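Local coordinates for sulfate transporter sulfate transporter family protein (Wolinella succinogenes, PDB 3OIR) that probably transports sulfate across the membrane as a SulP-family transporter, of which this chain is the soluble STAS domain, at residues I56-R61 with L88-S93. Sequence-based numbering, arbitrary orientation.
Sequences ILRMRR and LLSGVS. With FMT (formic acid), chain E.
Leu57 sits at the centre of a parallel backbone ladder, bonding to Leu88 and Ser90, the residues before and after its partner Leu89, as in any parallel pairing. Leu57 N donates almost straight to Leu88 O (3.0 Å), and Leu57 O accepts from Ser90 N at 2.9 Å. The ladder continues one residue past the end of strand 54-58, where Met59 N donates to Ser90 O over 2.7 Å, a more bent bond at 152°. Arg60 still lies against Gly91, its CA 3.4 Å from Gly91 O, and a water joins Met59 O to the backbone N of Ser93, the N-cap residue of helix 94-102, whose OG caps Leu96 N.

On one face of the sheet, Ser90 OG lies against Ile56 CG2 (3.5 Å) and against Arg58 CA and CG (both 3.4 Å); in this one of two conformers the buried hydroxyl has no hydrogen-bonding partner, a tentative point. Arg58 carries its guanidinium onward to Thr15 and the carbonyl of Asp13, while helix 118-130 covers this face through Leu122, Ala121 and Tyr124. On the other face, Leu57 and Leu89 lie side by side, CD2 to CD2 at 4.1 Å. In the conformer described, selenomethionine Met59 has CG beside its backbone N and SE anti to CA (chi2 -173°), which sets the selenium 4.0 Å from both CD1 and CD2 of Leu89. Leu96 and Leu100 of helix 94-102 close over this cluster.

Strands 54-58 and 86-90, joined through helix 67-83, form a beta-alpha-beta crossover, part of the alpha/beta STAS domain core.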
loop_
_atom_site.group_PDB
_atom_site.type_symbol
_atom_site.label_atom_id
_atom_site.label_comp_id
_atom_site.label_asym_id
_atom_site.label_seq_id
_atom_site.Cartn_x
_atom_site.Cartn_y
_atom_site.Cartn_z
ATOM N N ILE A 56 -0.050 -4.152 -2.832
ATOM C CA ILE A 56 -0.677 -2.857 -3.025
ATOM C C ILE A 56 -1.515 -2.539 -1.786
ATOM O O ILE A 56 -2.445 -3.294 -1.426
ATOM C CB ILE A 56 -1.612 -2.810 -4.267
ATOM C CG1 ILE A 56 -0.879 -3.266 -5.558
ATOM C CG2 ILE A 56 -2.190 -1.351 -4.414
ATOM C CD1 ILE A 56 -1.750 -3.236 -6.854
ATOM N N LEU A 57 -1.165 -1.433 -1.135
ATOM C CA LEU A 57 -1.912 -0.919 -0.021
ATOM C C LEU A 57 -2.868 0.159 -0.567
ATOM O O LEU A 57 -2.419 1.230 -1.039
ATOM C CB LEU A 57 -0.908 -0.317 0.974
ATOM C CG LEU A 57 -1.281 -0.077 2.426
ATOM C CD1 LEU A 57 -1.780 -1.357 3.134
ATOM C CD2 LEU A 57 -0.055 0.533 3.179
ATOM N N ARG A 58 -4.167 -0.121 -0.506
ATOM C CA ARG A 58 -5.182 0.762 -1.027
ATOM C C ARG A 58 -5.525 1.764 0.026
ATOM O O ARG A 58 -5.985 1.396 1.135
ATOM C CB ARG A 58 -6.452 0.006 -1.436
ATOM C CG ARG A 58 -6.194 -0.902 -2.659
ATOM C CD ARG A 58 -7.484 -1.325 -3.305
ATOM N NE ARG A 58 -8.161 -0.181 -3.908
ATOM C CZ ARG A 58 -9.290 -0.245 -4.615
ATOM N NH1 ARG A 58 -9.905 -1.415 -4.838
ATOM N NH2 ARG A 58 -9.796 0.881 -5.119
HETATM N N MSE A 59 -5.322 3.025 -0.306
HETATM C CA MSE A 59 -5.438 4.089 0.697
HETATM C C MSE A 59 -6.414 5.145 0.240
HETATM O O MSE A 59 -6.300 6.303 0.645
HETATM C CB MSE A 59 -4.066 4.723 0.989
HETATM C CG MSE A 59 -2.922 3.717 1.188
HETATM SE SE MSE A 59 -1.273 4.596 1.770
HETATM C CE MSE A 59 -1.694 4.898 3.689
ATOM N N ARG A 60 -7.356 4.766 -0.626
ATOM C CA ARG A 60 -8.446 5.701 -1.006
ATOM C C ARG A 60 -9.353 6.185 0.128
ATOM O O ARG A 60 -9.925 7.271 0.017
ATOM C CB ARG A 60 -9.315 5.147 -2.132
ATOM C CG ARG A 60 -10.083 3.884 -1.710
ATOM C CD ARG A 60 -10.984 3.418 -2.855
ATOM N NE ARG A 60 -11.619 2.147 -2.498
ATOM C CZ ARG A 60 -12.665 1.639 -3.139
ATOM N NH1 ARG A 60 -13.204 2.309 -4.154
ATOM N NH2 ARG A 60 -13.176 0.470 -2.762
ATOM N N ARG A 61 -9.473 5.388 1.187
ATOM C CA ARG A 61 -10.285 5.727 2.377
ATOM C C ARG A 61 -9.464 6.398 3.480
ATOM O O ARG A 61 -9.951 6.606 4.603
ATOM C CB ARG A 61 -10.913 4.466 2.981
ATOM C CG ARG A 61 -11.658 3.608 1.993
ATOM C CD ARG A 61 -12.294 2.439 2.701
ATOM N NE ARG A 61 -12.767 1.407 1.775
ATOM C CZ ARG A 61 -13.645 0.459 2.095
ATOM N NH1 ARG A 61 -14.190 0.423 3.311
ATOM N NH2 ARG A 61 -14.009 -0.450 1.191
ATOM N N LEU A 88 3.485 -0.941 -3.231
ATOM C CA LEU A 88 2.885 0.173 -3.930
ATOM C C LEU A 88 1.784 0.776 -3.049
ATOM O O LEU A 88 1.106 0.052 -2.326
ATOM C CB LEU A 88 2.276 -0.278 -5.262
ATOM C CG LEU A 88 3.173 -1.089 -6.237
ATOM C CD1 LEU A 88 2.368 -1.502 -7.460
ATOM C CD2 LEU A 88 4.428 -0.299 -6.620
ATOM N N LEU A 89 1.613 2.094 -3.103
ATOM C CA LEU A 89 0.449 2.729 -2.465
ATOM C C LEU A 89 -0.496 3.162 -3.551
ATOM O O LEU A 89 -0.063 3.712 -4.555
ATOM C CB LEU A 89 0.859 3.964 -1.668
ATOM C CG LEU A 89 2.058 3.803 -0.747
ATOM C CD1 LEU A 89 2.231 5.099 0.008
ATOM C CD2 LEU A 89 1.867 2.618 0.212
ATOM N N SER A 90 -1.786 2.904 -3.379
ATOM C CA SER A 90 -2.763 3.370 -4.361
ATOM C C SER A 90 -3.833 4.207 -3.688
ATOM O O SER A 90 -4.050 4.071 -2.481
ATOM C CB SER A 90 -3.394 2.193 -5.078
ATOM O OG SER A 90 -4.213 1.444 -4.204
ATOM N N GLY A 91 -4.507 5.048 -4.474
ATOM C CA GLY A 91 -5.584 5.914 -3.952
ATOM C C GLY A 91 -5.074 6.992 -3.006
ATOM O O GLY A 91 -5.803 7.450 -2.141
ATOM N N VAL A 92 -3.822 7.395 -3.164
ATOM C CA VAL A 92 -3.237 8.419 -2.284
ATOM C C VAL A 92 -3.711 9.825 -2.690
ATOM O O VAL A 92 -3.390 10.331 -3.801
ATOM C CB VAL A 92 -1.692 8.362 -2.287
ATOM C CG1 VAL A 92 -1.095 9.446 -1.363
ATOM C CG2 VAL A 92 -1.222 6.977 -1.892
ATOM N N SER A 93 -4.484 10.452 -1.794
ATOM C CA SER A 93 -4.996 11.807 -2.038
ATOM C C SER A 93 -3.857 12.825 -1.920
ATOM O O SER A 93 -2.805 12.528 -1.366
ATOM C CB SER A 93 -6.068 12.173 -1.003
ATOM O OG SER A 93 -5.498 12.209 0.303
HETATM C C FMT E . -14.991 3.541 4.674
HETATM O O1 FMT E . -14.361 4.582 4.894
HETATM O O2 FMT E . -14.729 2.437 5.162
HETATM O O HOH W 1 -5.780 8.968 0.375
#